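Local coordinates for aq_2013 protein (PDB 2P6C), which is of unknown function, belongs to the YjbQ (UPF0047) family and forms an assembly of three copies, at residues L8-K13 with I19-E24; S48-Q53 with K128-K133; W66-A71 with N86-L91. One frame throughout, in Å; residues are numbered along the deposited sequence.

Contact 1 of 3, residues L8-K13 with I19-E24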
ATOM      1  N   LEU A   8     -18.914   0.104  -4.785  1.00 11.80           N
ATOM      2  CA  LEU A   8     -19.660  -0.420  -3.658  1.00 11.95           C
ATOM      3  C   LEU A   8     -19.936   0.758  -2.736  1.00 13.11           C
ATOM      4  O   LEU A   8     -19.049   1.576  -2.474  1.00 10.84           O
ATOM      5  CB  LEU A   8     -18.852  -1.497  -2.932  1.00 13.01           C
ATOM      6  CG  LEU A   8     -18.408  -2.688  -3.787  1.00 12.61           C
ATOM      7  CD1 LEU A   8     -17.665  -3.678  -2.901  1.00 13.06           C
ATOM      8  CD2 LEU A   8     -19.607  -3.351  -4.452  1.00 13.66           C
ATOM      9  N   THR A   9     -21.172   0.854  -2.263  1.00 12.71           N
ATOM     10  CA  THR A   9     -21.547   1.950  -1.380  1.00 13.76           C
ATOM     11  C   THR A   9     -21.888   1.454   0.022  1.00 14.67           C
ATOM     12  O   THR A   9     -22.601   0.459   0.200  1.00 12.25           O
ATOM     13  CB  THR A   9     -22.746   2.748  -1.943  1.00 14.74           C
ATOM     14  OG1 THR A   9     -22.363   3.346  -3.185  1.00 14.52           O
ATOM     15  CG2 THR A   9     -23.172   3.845  -0.969  1.00 15.36           C
ATOM     16  N   PHE A  10     -21.361   2.156   1.018  1.00 14.25           N
ATOM     17  CA  PHE A  10     -21.609   1.805   2.407  1.00 15.48           C
ATOM     18  C   PHE A  10     -22.084   3.041   3.143  1.00 15.31           C
ATOM     19  O   PHE A  10     -21.775   4.180   2.778  1.00 15.43           O
ATOM     20  CB  PHE A  10     -20.330   1.296   3.072  1.00 16.41           C
ATOM     21  CG  PHE A  10     -19.668   0.175   2.327  1.00 17.96           C
ATOM     22  CD1 PHE A  10     -20.044  -1.152   2.538  1.00 18.18           C
ATOM     23  CD2 PHE A  10     -18.660   0.450   1.412  1.00 17.63           C
ATOM     24  CE1 PHE A  10     -19.416  -2.182   1.849  1.00 18.88           C
ATOM     25  CE2 PHE A  10     -18.028  -0.566   0.717  1.00 18.31           C
ATOM     26  CZ  PHE A  10     -18.402  -1.888   0.935  1.00 19.72           C
ATOM     27  N   ASN A  11     -22.872   2.768   4.170  1.00 16.02           N
ATOM     28  CA  ASN A  11     -23.409   3.756   5.086  1.00 15.90           C
ATOM     29  C   ASN A  11     -23.581   2.997   6.381  1.00 16.93           C
ATOM     30  O   ASN A  11     -24.684   2.644   6.769  1.00 14.88           O
ATOM     31  CB  ASN A  11     -24.736   4.328   4.588  1.00 17.71           C
ATOM     32  CG  ASN A  11     -25.214   5.498   5.435  1.00 17.63           C
ATOM     33  OD1 ASN A  11     -24.705   5.728   6.530  1.00 16.47           O
ATOM     34  ND2 ASN A  11     -26.188   6.248   4.924  1.00 18.06           N
ATOM     35  N   THR A  12     -22.440   2.728   7.009  1.00 15.81           N
ATOM     36  CA  THR A  12     -22.353   1.979   8.244  1.00 16.96           C
ATOM     37  C   THR A  12     -23.241   2.506   9.346  1.00 17.82           C
ATOM     38  O   THR A  12     -23.514   3.704   9.449  1.00 15.55           O
ATOM     39  CB  THR A  12     -20.914   1.945   8.755  1.00 15.39           C
ATOM     40  OG1 THR A  12     -20.490   3.277   9.069  1.00 15.89           O
ATOM     41  CG2 THR A  12     -20.006   1.371   7.685  1.00 14.87           C
ATOM     42  N   LYS A  13     -23.683   1.576  10.178  1.00 19.95           N
ATOM     43  CA  LYS A  13     -24.550   1.926  11.227  1.00 22.49           C
ATOM     44  C   LYS A  13     -23.738   2.659  12.352  1.00 21.74           C
ATOM     45  O   LYS A  13     -24.270   3.452  13.117  1.00 22.78           O
ATOM     46  CB  LYS A  13     -25.184   0.564  11.584  1.00 24.51           C
ATOM     47  CG  LYS A  13     -26.527   0.726  12.297  1.00 29.87           C
ATOM     48  CD  LYS A  13     -26.778  -0.378  13.325  1.00 32.24           C
ATOM     49  CE  LYS A  13     -26.978   0.178  14.738  1.00 33.93           C
ATOM     50  NZ  LYS A  13     -26.841  -0.901  15.715  1.00 35.02           N
ATOM     51  N   ILE A  19     -16.351  -4.274   7.578  1.00 12.12           N
ATOM     52  CA  ILE A  19     -17.345  -4.931   6.727  1.00 11.53           C
ATOM     53  C   ILE A  19     -16.728  -5.882   5.711  1.00 10.64           C
ATOM     54  O   ILE A  19     -15.881  -5.474   4.918  1.00  8.62           O
ATOM     55  CB  ILE A  19     -18.155  -3.896   5.916  1.00 10.82           C
ATOM     56  CG1 ILE A  19     -18.704  -2.806   6.836  1.00 13.88           C
ATOM     57  CG2 ILE A  19     -19.315  -4.596   5.200  1.00 11.09           C
ATOM     58  CD1 ILE A  19     -19.779  -3.300   7.766  1.00 15.82           C
ATOM     59  N   ARG A  20     -17.167  -7.139   5.718  1.00 10.28           N
ATOM     60  CA  ARG A  20     -16.646  -8.094   4.767  1.00 12.06           C
ATOM     61  C   ARG A  20     -17.142  -7.762   3.372  1.00 12.29           C
ATOM     62  O   ARG A  20     -18.323  -7.533   3.143  1.00 13.38           O
ATOM     63  CB  ARG A  20     -17.143  -9.480   5.166  1.00 11.21           C
ATOM     64  CG  ARG A  20     -16.337 -10.068   6.318  1.00 13.78           C
ATOM     65  CD  ARG A  20     -16.764 -11.503   6.625  1.00 13.38           C
ATOM     66  NE  ARG A  20     -15.803 -12.124   7.528  1.00 15.54           N
ATOM     67  CZ  ARG A  20     -15.894 -11.811   8.830  1.00 15.05           C
ATOM     68  NH1 ARG A  20     -16.859 -11.014   9.261  1.00 17.58           N
ATOM     69  NH2 ARG A  20     -14.955 -12.239   9.673  1.00 16.93           N
ATOM     70  N   ILE A  21     -16.217  -7.692   2.422  1.00 12.60           N
ATOM     71  CA  ILE A  21     -16.626  -7.373   1.015  1.00 12.25           C
ATOM     72  C   ILE A  21     -15.972  -8.335   0.062  1.00 11.75           C
ATOM     73  O   ILE A  21     -15.994  -8.163  -1.150  1.00 10.70           O
ATOM     74  CB  ILE A  21     -16.252  -5.929   0.539  1.00 13.15           C
ATOM     75  CG1 ILE A  21     -14.748  -5.712   0.730  1.00 13.75           C
ATOM     76  CG2 ILE A  21     -16.995  -4.894   1.405  1.00 11.62           C
ATOM     77  CD1 ILE A  21     -14.256  -4.409   0.108  1.00 14.00           C
ATOM     78  N   THR A  22     -15.385  -9.420   0.557  1.00 11.18           N
ATOM     79  CA  THR A  22     -14.760 -10.393  -0.331  1.00 11.37           C
ATOM     80  C   THR A  22     -15.731 -10.942  -1.381  1.00 10.98           C
ATOM     81  O   THR A  22     -15.407 -10.989  -2.566  1.00 10.12           O
ATOM     82  CB  THR A  22     -14.158 -11.561   0.465  1.00 12.91           C
ATOM     83  OG1 THR A  22     -13.114 -11.062   1.314  1.00 12.28           O
ATOM     84  CG2 THR A  22     -13.585 -12.608  -0.472  1.00 11.36           C
ATOM     85  N   ASP A  23     -16.922 -11.351  -0.955  1.00 10.82           N
ATOM     86  CA  ASP A  23     -17.890 -11.879  -1.909  1.00 11.76           C
ATOM     87  C   ASP A  23     -18.319 -10.818  -2.911  1.00 11.69           C
ATOM     88  O   ASP A  23     -18.588 -11.132  -4.064  1.00 10.04           O
ATOM     89  CB  ASP A  23     -19.109 -12.455  -1.191  1.00 11.02           C
ATOM     90  CG  ASP A  23     -18.859 -13.851  -0.661  1.00 11.16           C
ATOM     91  OD1 ASP A  23     -17.799 -14.439  -0.997  1.00 11.58           O
ATOM     92  OD2 ASP A  23     -19.723 -14.362   0.081  1.00  9.65           O
ATOM     93  N   GLU A  24     -18.366  -9.561  -2.482  1.00 12.22           N
ATOM     94  CA  GLU A  24     -18.695  -8.484  -3.381  1.00 13.83           C
ATOM     95  C   GLU A  24     -17.683  -8.369  -4.492  1.00 12.47           C
ATOM     96  O   GLU A  24     -18.024  -8.185  -5.653  1.00 11.74           O
ATOM     97  CB  GLU A  24     -18.699  -7.187  -2.587  1.00 17.52           C
ATOM     98  CG  GLU A  24     -20.111  -6.623  -2.473  1.00 25.45           C
ATOM     99  CD  GLU A  24     -20.683  -7.112  -1.169  1.00 28.88           C
ATOM    100  OE1 GLU A  24     -20.007  -7.847  -0.454  1.00 30.81           O
ATOM    101  OE2 GLU A  24     -21.794  -6.712  -0.854  1.00 34.66           O
TER
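Two facing antiparallel sheets meet here, with Leu-8 and Phe-10 of strand 2-10 set against Ile-19, Ile-21 and Glu-24. Ile-19 lies in strand 17-20 of the other sheet. Ile-21 is the N-cap residue of helix 22-32. No hydrogen bond crosses between the two segments. Phe-10 and Ile-21 cross at about a right angle. CG2 of Ile-21 approaches the ring obliquely, 3.4 Å from CZ of Phe-10, which is a tight fit. On Ile-21, CG1 sits between the backbone N and the carbonyl carbon (chi1 55°), which leaves CG2 as the branch that meets the ring. CG2 of Ile-19 joins it, 4.1 Å from CE1 of Phe-10. Leu-8 lies across the first turn of the helix, with its CD1 3.7 Å from CB of Glu-24. CD2 of Leu-8 reaches CG of Glu-24 at 3.9 Å, so the leucine packs on the aliphatic part of the glutamate. The CG2 methyl of Thr-12 stands 4.5 Å from CG1 of Ile-19, while its OG1 is hydrogen-bonded to Lys-14 O and Gln-125 N. Phe-10 also stacks on Tyr-119 of strand 116-121. Apolar side chains filling the layer between two sheets are typical of a beta sandwich.

Contact 2 of 3, residues S48-Q53 with K128-K133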
ATOM      1  N   SER A  48     -11.611   6.087   5.533  1.00 10.72           N
ATOM      2  CA  SER A  48     -11.929   4.678   5.435  1.00 11.32           C
ATOM      3  C   SER A  48     -10.903   4.033   4.511  1.00 11.28           C
ATOM      4  O   SER A  48     -10.310   4.705   3.658  1.00 10.53           O
ATOM      5  CB  SER A  48     -13.345   4.489   4.876  1.00 10.74           C
ATOM      6  OG  SER A  48     -13.468   4.978   3.549  1.00 12.41           O
ATOM      7  N   SER A  49     -10.700   2.730   4.679  1.00 10.95           N
ATOM      8  CA  SER A  49      -9.749   1.971   3.842  1.00 10.85           C
ATOM      9  C   SER A  49     -10.272   0.560   3.507  1.00 10.07           C
ATOM     10  O   SER A  49     -11.092  -0.005   4.230  1.00 10.35           O
ATOM     11  CB  SER A  49      -8.408   1.837   4.607  1.00 11.81           C
ATOM     12  OG  SER A  49      -7.804   3.122   4.818  1.00 12.24           O
ATOM     13  N   VAL A  50      -9.839   0.041   2.298  1.00 10.17           N
ATOM     14  CA  VAL A  50      -9.870  -1.400   1.997  1.00 10.24           C
ATOM     15  C   VAL A  50      -8.552  -2.000   2.403  1.00 10.49           C
ATOM     16  O   VAL A  50      -7.468  -1.571   2.020  1.00 11.44           O
ATOM     17  CB  VAL A  50     -10.094  -1.663   0.500  1.00 10.86           C
ATOM     18  CG1 VAL A  50     -10.097  -3.185   0.227  1.00  8.27           C
ATOM     19  CG2 VAL A  50     -11.423  -1.094   0.049  1.00  9.61           C
ATOM     20  N   ILE A  51      -8.715  -2.996   3.302  1.00  9.90           N
ATOM     21  CA  ILE A  51      -7.595  -3.734   3.948  1.00 10.51           C
ATOM     22  C   ILE A  51      -7.864  -5.224   3.740  1.00 11.03           C
ATOM     23  O   ILE A  51      -8.993  -5.657   3.544  1.00 10.37           O
ATOM     24  CB  ILE A  51      -7.323  -3.361   5.489  1.00 10.19           C
ATOM     25  CG1 ILE A  51      -8.526  -3.778   6.339  1.00 11.20           C
ATOM     26  CG2 ILE A  51      -7.158  -1.837   5.636  1.00  9.37           C
ATOM     27  CD1 ILE A  51      -8.228  -3.741   7.839  1.00 10.96           C
ATOM     28  N   ILE A  52      -6.793  -5.993   3.879  1.00  9.40           N
ATOM     29  CA  ILE A  52      -6.856  -7.440   3.919  1.00 10.48           C
ATOM     30  C   ILE A  52      -6.379  -7.892   5.266  1.00 10.40           C
ATOM     31  O   ILE A  52      -5.267  -7.601   5.690  1.00  8.72           O
ATOM     32  CB  ILE A  52      -5.945  -8.046   2.838  1.00  9.00           C
ATOM     33  CG1 ILE A  52      -6.606  -7.901   1.464  1.00 11.41           C
ATOM     34  CG2 ILE A  52      -5.746  -9.548   3.103  1.00  9.68           C
ATOM     35  CD1 ILE A  52      -5.673  -8.291   0.317  1.00 12.02           C
ATOM     36  N   GLN A  53      -7.300  -8.511   6.003  1.00 10.37           N
ATOM     37  CA  GLN A  53      -7.069  -9.105   7.305  1.00 12.28           C
ATOM     38  C   GLN A  53      -7.548 -10.532   7.261  1.00 13.26           C
ATOM     39  O   GLN A  53      -7.901 -11.035   6.230  1.00 12.25           O
ATOM     40  CB  GLN A  53      -7.927  -8.399   8.314  1.00 13.68           C
ATOM     41  CG  GLN A  53      -7.432  -6.991   8.518  1.00 16.00           C
ATOM     42  CD  GLN A  53      -6.108  -7.021   9.238  1.00 15.74           C
ATOM     43  OE1 GLN A  53      -6.017  -6.974  10.455  1.00 17.17           O
ATOM     44  NE2 GLN A  53      -5.038  -6.994   8.418  1.00 15.50           N
ATOM     45  N   LYS A 128     -20.557   6.339   1.512  1.00 13.77           N
ATOM     46  CA  LYS A 128     -19.164   6.360   1.063  1.00 13.43           C
ATOM     47  C   LYS A 128     -18.948   5.186   0.118  1.00 12.84           C
ATOM     48  O   LYS A 128     -19.536   4.112   0.295  1.00 12.18           O
ATOM     49  CB  LYS A 128     -18.233   6.285   2.273  1.00 13.51           C
ATOM     50  CG  LYS A 128     -18.324   7.539   3.137  1.00 13.64           C
ATOM     51  CD  LYS A 128     -17.809   7.365   4.565  1.00 15.62           C
ATOM     52  CE  LYS A 128     -16.298   7.447   4.662  1.00 16.63           C
ATOM     53  NZ  LYS A 128     -15.861   7.822   6.049  1.00 15.84           N
ATOM     54  N   ARG A 129     -18.102   5.375  -0.885  1.00 12.53           N
ATOM     55  CA  ARG A 129     -17.902   4.307  -1.845  1.00 12.13           C
ATOM     56  C   ARG A 129     -16.498   3.707  -1.891  1.00 12.49           C
ATOM     57  O   ARG A 129     -15.503   4.318  -1.486  1.00 11.03           O
ATOM     58  CB  ARG A 129     -18.256   4.798  -3.260  1.00 14.99           C
ATOM     59  CG  ARG A 129     -19.610   5.490  -3.446  1.00 15.27           C
ATOM     60  CD  ARG A 129     -19.720   5.923  -4.913  1.00 15.98           C
ATOM     61  NE  ARG A 129     -18.707   6.942  -5.166  1.00 17.70           N
ATOM     62  CZ  ARG A 129     -18.223   7.282  -6.360  1.00 20.09           C
ATOM     63  NH1 ARG A 129     -18.637   6.692  -7.488  1.00 20.58           N
ATOM     64  NH2 ARG A 129     -17.315   8.247  -6.428  1.00 19.62           N
ATOM     65  N   VAL A 130     -16.466   2.485  -2.402  1.00 10.71           N
ATOM     66  CA  VAL A 130     -15.266   1.720  -2.659  1.00 10.35           C
ATOM     67  C   VAL A 130     -15.291   1.414  -4.148  1.00 11.35           C
ATOM     68  O   VAL A 130     -16.351   1.065  -4.665  1.00 13.18           O
ATOM     69  CB  VAL A 130     -15.320   0.383  -1.897  1.00  9.69           C
ATOM     70  CG1 VAL A 130     -14.344  -0.600  -2.543  1.00  8.40           C
ATOM     71  CG2 VAL A 130     -14.975   0.545  -0.419  1.00 10.14           C
ATOM     72  N   VAL A 131     -14.153   1.637  -4.849  1.00 11.17           N
ATOM     73  CA  VAL A 131     -14.075   1.275  -6.293  1.00 11.09           C
ATOM     74  C   VAL A 131     -13.371  -0.032  -6.490  1.00 11.40           C
ATOM     75  O   VAL A 131     -12.404  -0.356  -5.800  1.00 10.84           O
ATOM     76  CB  VAL A 131     -13.422   2.396  -7.171  1.00 10.69           C
ATOM     77  CG1 VAL A 131     -12.031   2.778  -6.660  1.00  9.86           C
ATOM     78  CG2 VAL A 131     -13.281   1.916  -8.606  1.00  9.73           C
ATOM     79  N   ILE A 132     -13.960  -0.835  -7.404  1.00 10.97           N
ATOM     80  CA  ILE A 132     -13.339  -2.065  -7.885  1.00 10.94           C
ATOM     81  C   ILE A 132     -12.994  -1.871  -9.348  1.00 10.68           C
ATOM     82  O   ILE A 132     -13.840  -1.638 -10.173  1.00  9.53           O
ATOM     83  CB  ILE A 132     -14.317  -3.249  -7.788  1.00 10.22           C
ATOM     84  CG1 ILE A 132     -14.704  -3.500  -6.333  1.00 11.50           C
ATOM     85  CG2 ILE A 132     -13.627  -4.531  -8.314  1.00 10.78           C
ATOM     86  CD1 ILE A 132     -15.897  -4.449  -6.196  1.00 11.44           C
ATOM     87  N   LYS A 133     -11.697  -1.930  -9.642  1.00  9.37           N
ATOM     88  CA  LYS A 133     -11.299  -1.763 -11.020  1.00  9.48           C
ATOM     89  C   LYS A 133     -10.469  -2.956 -11.458  1.00  9.29           C
ATOM     90  O   LYS A 133      -9.433  -3.269 -10.885  1.00  7.95           O
ATOM     91  CB  LYS A 133     -10.467  -0.484 -11.123  1.00 10.01           C
ATOM     92  CG  LYS A 133     -10.212  -0.079 -12.576  1.00 11.60           C
ATOM     93  CD  LYS A 133     -11.490   0.375 -13.279  1.00 12.37           C
ATOM     94  CE  LYS A 133     -11.204   1.333 -14.445  1.00 13.64           C
ATOM     95  NZ  LYS A 133     -12.408   2.097 -14.761  1.00 12.16           N
TER
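Ser-48 begins strand 48-53 and lies beside Lys-128, the first residue of its segment on strand 128-136. OG of Ser-48 is 3.9 Å from CE of Lys-128, and CB of Ser-48 is 4.2 Å from the same carbon. This is contact with the aliphatic part of the lysine, not with its amine. The Lys-128 chain bends at chi3, and its NZ is taken up by Thr-47 OG1, the carboxylate of Glu-121 and the carbonyl O of Asp-123, while OG of Ser-48 is hydrogen-bonded to Ser-43 OG and Tyr-119 OH. A phosphate ion other than the one at His-90, probably from the crystallisation liquor, lies about 4 Å from the Lys-128 side chain. Ser-49 turns its CB away from strand 128-136. Val-50 turns back toward that strand. Its CG2 is equally near CG1 and CG2 of Val-130, at 3.9 Å each, and the two side chains cross at about a right angle. On Val-50, CG1 is anti to the backbone N (chi1 179°), which leaves CG2 to meet Val-130.

The two strands belong to different sheets of the sandwich. Their touching parts run only 19° apart in direction, but they share no hydrogen bond. Val-41 of strand 37-43 packs against both Val-50 and Val-130, and the four touching residues are buried.

Gln-53 folds back on its neighbour: its NE2 donates to O of Ile-52 at 2.8 Å, with a fairly straight N-H...O angle of 164°. The donor is tilted out of the carbonyl plane, although the acceptor lies close to the plane of the Gln-53 amide. Ile-52 packs on Leu-46 of the third subunit, and Gln-53 on Leu-94 of the same subunit.

Contact 3 of 3, residues W66-A71 with N86-L91. With PO4 (phosphate ion), chain E.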
ATOM      1  N   TRP A  66      -5.060  -1.302  18.540  1.00 11.57           N
ATOM      2  CA  TRP A  66      -3.772  -0.830  17.992  1.00 11.48           C
ATOM      3  C   TRP A  66      -3.930   0.483  17.205  1.00 11.19           C
ATOM      4  O   TRP A  66      -3.175   1.439  17.353  1.00 11.61           O
ATOM      5  CB  TRP A  66      -3.238  -1.920  17.059  1.00 11.52           C
ATOM      6  CG  TRP A  66      -1.934  -1.572  16.434  1.00 11.84           C
ATOM      7  CD1 TRP A  66      -0.686  -1.527  17.076  1.00 11.16           C
ATOM      8  CD2 TRP A  66      -1.677  -1.366  15.023  1.00 12.75           C
ATOM      9  NE1 TRP A  66       0.339  -1.304  16.214  1.00 13.15           N
ATOM     10  CE2 TRP A  66      -0.271  -1.191  14.886  1.00 12.32           C
ATOM     11  CE3 TRP A  66      -2.479  -1.301  13.904  1.00 13.04           C
ATOM     12  CZ2 TRP A  66       0.285  -0.965  13.642  1.00 13.69           C
ATOM     13  CZ3 TRP A  66      -1.919  -1.075  12.658  1.00 12.45           C
ATOM     14  CH2 TRP A  66      -0.527  -0.902  12.531  1.00 13.84           C
ATOM     15  N   LEU A  67      -4.965   0.500  16.331  1.00 10.86           N
ATOM     16  CA  LEU A  67      -5.318   1.745  15.633  1.00 11.43           C
ATOM     17  C   LEU A  67      -5.553   2.932  16.611  1.00 12.00           C
ATOM     18  O   LEU A  67      -5.036   4.028  16.435  1.00 12.59           O
ATOM     19  CB  LEU A  67      -6.571   1.480  14.771  1.00 11.43           C
ATOM     20  CG  LEU A  67      -6.309   0.599  13.526  1.00 11.62           C
ATOM     21  CD1 LEU A  67      -7.540   0.476  12.627  1.00 10.90           C
ATOM     22  CD2 LEU A  67      -5.186   1.144  12.642  1.00 14.57           C
ATOM     23  N   GLU A  68      -6.361   2.704  17.634  1.00 12.37           N
ATOM     24  CA  GLU A  68      -6.667   3.780  18.565  1.00 13.46           C
ATOM     25  C   GLU A  68      -5.377   4.202  19.280  1.00 13.57           C
ATOM     26  O   GLU A  68      -5.151   5.387  19.566  1.00 13.10           O
ATOM     27  CB  GLU A  68      -7.702   3.299  19.568  1.00 13.20           C
ATOM     28  CG  GLU A  68      -8.491   4.429  20.193  1.00 14.01           C
ATOM     29  CD  GLU A  68      -9.093   5.373  19.163  1.00 14.64           C
ATOM     30  OE1 GLU A  68      -9.191   5.003  17.970  1.00 14.59           O
ATOM     31  OE2 GLU A  68      -9.490   6.490  19.557  1.00 12.81           O
ATOM     32  N   LYS A  69      -4.542   3.204  19.564  1.00 14.32           N
ATOM     33  CA  LYS A  69      -3.270   3.432  20.232  1.00 14.65           C
ATOM     34  C   LYS A  69      -2.313   4.248  19.357  1.00 15.50           C
ATOM     35  O   LYS A  69      -1.645   5.168  19.812  1.00 14.44           O
ATOM     36  CB  LYS A  69      -2.658   2.069  20.548  1.00 17.97           C
ATOM     37  CG  LYS A  69      -1.132   2.109  20.532  1.00 20.47           C
ATOM     38  CD  LYS A  69      -0.569   2.677  21.834  1.00 23.37           C
ATOM     39  CE  LYS A  69       0.338   1.684  22.559  1.00 25.26           C
ATOM     40  NZ  LYS A  69       0.882   2.314  23.756  1.00 27.82           N
ATOM     41  N   LEU A  70      -2.224   3.879  18.045  1.00 13.90           N
ATOM     42  CA  LEU A  70      -1.284   4.566  17.121  1.00 14.35           C
ATOM     43  C   LEU A  70      -1.886   5.849  16.536  1.00 14.00           C
ATOM     44  O   LEU A  70      -1.202   6.840  16.314  1.00 13.57           O
ATOM     45  CB  LEU A  70      -0.850   3.656  15.928  1.00 15.58           C
ATOM     46  CG  LEU A  70      -0.046   2.393  16.294  1.00 19.29           C
ATOM     47  CD1 LEU A  70       0.580   1.692  15.075  1.00 19.83           C
ATOM     48  CD2 LEU A  70       1.100   2.633  17.277  1.00 18.35           C
ATOM     49  N   ALA A  71      -3.227   5.860  16.329  1.00 11.47           N
ATOM     50  CA  ALA A  71      -3.881   7.031  15.762  1.00 11.27           C
ATOM     51  C   ALA A  71      -5.173   7.368  16.509  1.00 11.74           C
ATOM     52  O   ALA A  71      -6.278   7.250  16.014  1.00 10.57           O
ATOM     53  CB  ALA A  71      -4.178   6.762  14.290  1.00  9.56           C
ATOM     54  N   ASN A  86     -12.627  14.319  13.103  1.00 18.54           N
ATOM     55  CA  ASN A  86     -12.401  12.971  12.631  1.00 17.06           C
ATOM     56  C   ASN A  86     -10.953  12.809  12.206  1.00 15.52           C
ATOM     57  O   ASN A  86     -10.590  11.894  11.477  1.00 15.75           O
ATOM     58  CB  ASN A  86     -13.343  12.694  11.451  1.00 17.30           C
ATOM     59  CG  ASN A  86     -12.958  13.541  10.263  1.00 18.27           C
ATOM     60  OD1 ASN A  86     -12.154  14.464  10.356  1.00 18.03           O
ATOM     61  ND2 ASN A  86     -13.568  13.212   9.111  1.00 18.16           N
ATOM     62  N   GLY A  87     -10.117  13.724  12.689  1.00 14.69           N
ATOM     63  CA  GLY A  87      -8.699  13.674  12.377  1.00 14.09           C
ATOM     64  C   GLY A  87      -8.114  12.279  12.526  1.00 13.22           C
ATOM     65  O   GLY A  87      -7.365  11.824  11.662  1.00 12.90           O
ATOM     66  N   ASP A  88      -8.455  11.589  13.612  1.00 12.30           N
ATOM     67  CA  ASP A  88      -7.922  10.245  13.828  1.00 12.41           C
ATOM     68  C   ASP A  88      -8.290   9.286  12.696  1.00 11.96           C
ATOM     69  O   ASP A  88      -7.540   8.356  12.396  1.00 13.04           O
ATOM     70  CB  ASP A  88      -8.396   9.666  15.171  1.00 11.47           C
ATOM     71  CG  ASP A  88      -9.873   9.277  15.165  1.00 13.67           C
ATOM     72  OD1 ASP A  88     -10.728  10.172  15.308  1.00 10.45           O
ATOM     73  OD2 ASP A  88     -10.178   8.070  15.021  1.00 12.16           O
ATOM     74  N   ALA A  89      -9.442   9.503  12.068  1.00 11.18           N
ATOM     75  CA  ALA A  89      -9.875   8.639  10.968  1.00 12.76           C
ATOM     76  C   ALA A  89      -8.963   8.788   9.755  1.00 11.23           C
ATOM     77  O   ALA A  89      -8.732   7.834   9.010  1.00 11.71           O
ATOM     78  CB  ALA A  89     -11.313   8.965  10.576  1.00 12.78           C
ATOM     79  N   HIS A  90      -8.466  10.000   9.547  1.00 10.07           N
ATOM     80  CA  HIS A  90      -7.568  10.268   8.437  1.00 10.50           C
ATOM     81  C   HIS A  90      -6.246   9.571   8.700  1.00 10.00           C
ATOM     82  O   HIS A  90      -5.664   8.960   7.806  1.00 12.30           O
ATOM     83  CB  HIS A  90      -7.344  11.769   8.302  1.00 11.22           C
ATOM     84  CG  HIS A  90      -8.484  12.492   7.663  1.00 11.83           C
ATOM     85  ND1 HIS A  90      -8.601  12.637   6.297  1.00 13.42           N
ATOM     86  CD2 HIS A  90      -9.570  13.097   8.201  1.00 11.60           C
ATOM     87  CE1 HIS A  90      -9.707  13.305   6.022  1.00 12.50           C
ATOM     88  NE2 HIS A  90     -10.313  13.595   7.159  1.00 12.49           N
ATOM     89  N   LEU A  91      -5.778   9.665   9.940  1.00 10.14           N
ATOM     90  CA  LEU A  91      -4.525   9.030  10.309  1.00  9.23           C
ATOM     91  C   LEU A  91      -4.648   7.511  10.166  1.00  9.14           C
ATOM     92  O   LEU A  91      -3.731   6.850   9.661  1.00  9.45           O
ATOM     93  CB  LEU A  91      -4.137   9.426  11.738  1.00  8.11           C
ATOM     94  CG  LEU A  91      -3.894  10.930  11.935  1.00  9.52           C
ATOM     95  CD1 LEU A  91      -3.586  11.217  13.404  1.00  8.74           C
ATOM     96  CD2 LEU A  91      -2.743  11.402  11.043  1.00  8.73           C
TER
HETATM   97  P   PO4 E1004     -13.714  15.031   6.199  1.00 24.77           P
HETATM   98  O1  PO4 E1004     -13.486  14.925   4.795  1.00 21.93           O
HETATM   99  O2  PO4 E1004     -12.607  15.193   7.075  1.00 24.45           O
HETATM  100  O3  PO4 E1004     -14.478  13.761   6.659  1.00 23.43           O
HETATM  101  O4  PO4 E1004     -14.631  16.110   6.510  1.00 25.17           O
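The imidazole of His-90 meets a phosphate ion, probably from the crystallisation liquor, at its edge, while Ala-71 and Leu-91 join the two helices. NE2 of His-90 donates to phosphate O2 at 2.8 Å, nearly straight at 167°, and the phosphorus lies in the ring plane. OD1 of Asn-86 is at the edge of the same ring. His-79 packs edge-to-face with His-90 and also bonds the ion. On one face of the Trp-66 ring lies CG of Leu-70, offset toward the rim. ND2 of Asn-86 donates to phosphate O2 at 3.0 Å and more weakly to O3. Asn-86 holds the N-cap position of helix 87-96, without a side-chain capping bond. An alanine here has no amide, and the phosphate is likely to be held less firmly, with Asp-123 OD2 left without this N-H.

Ala-71, just past the end of helix 57-70, packs on the start of helix 87-96. CB of Ala-71 is 3.7 Å from CB of Leu-91, and O of Ala-71 is 3.3 Å from CB of Asp-88, whose CG lies between its backbone N and carbonyl carbon (chi1 72°). OE1 of Glu-68 and OD2 of Asp-88 are like charges 4.4 Å apart. Both form salt bridges with Lys-92 and Arg-16, which probably offset the repulsion. Trp-66 of the second subunit covers Ala-71 and Leu-91, and its NE1 bonds to O of Leu-70.

Overall arrangement
Contact 1 closes first along the chain. Contact 2 follows, and contact 3 forms within the long connection between its two strands. Contacts 1 and 2 have centres 9 Å apart and touch each other. Strands 2-10 and 128-136 are neighbours in the four-stranded sheet, and both contacts reach across to the three-stranded one. Together they make a continuous stretch of the sandwich interior. Contact 3 stands apart on the helices, its centre about 17 Å from that of contact 2 and 21 Å from that of contact 1. Strand 48-53 leads on to helix 57-70. Contacts 2 and 3 both touch the second subunit, so strand 128-136 and the helices both take part in the assembly.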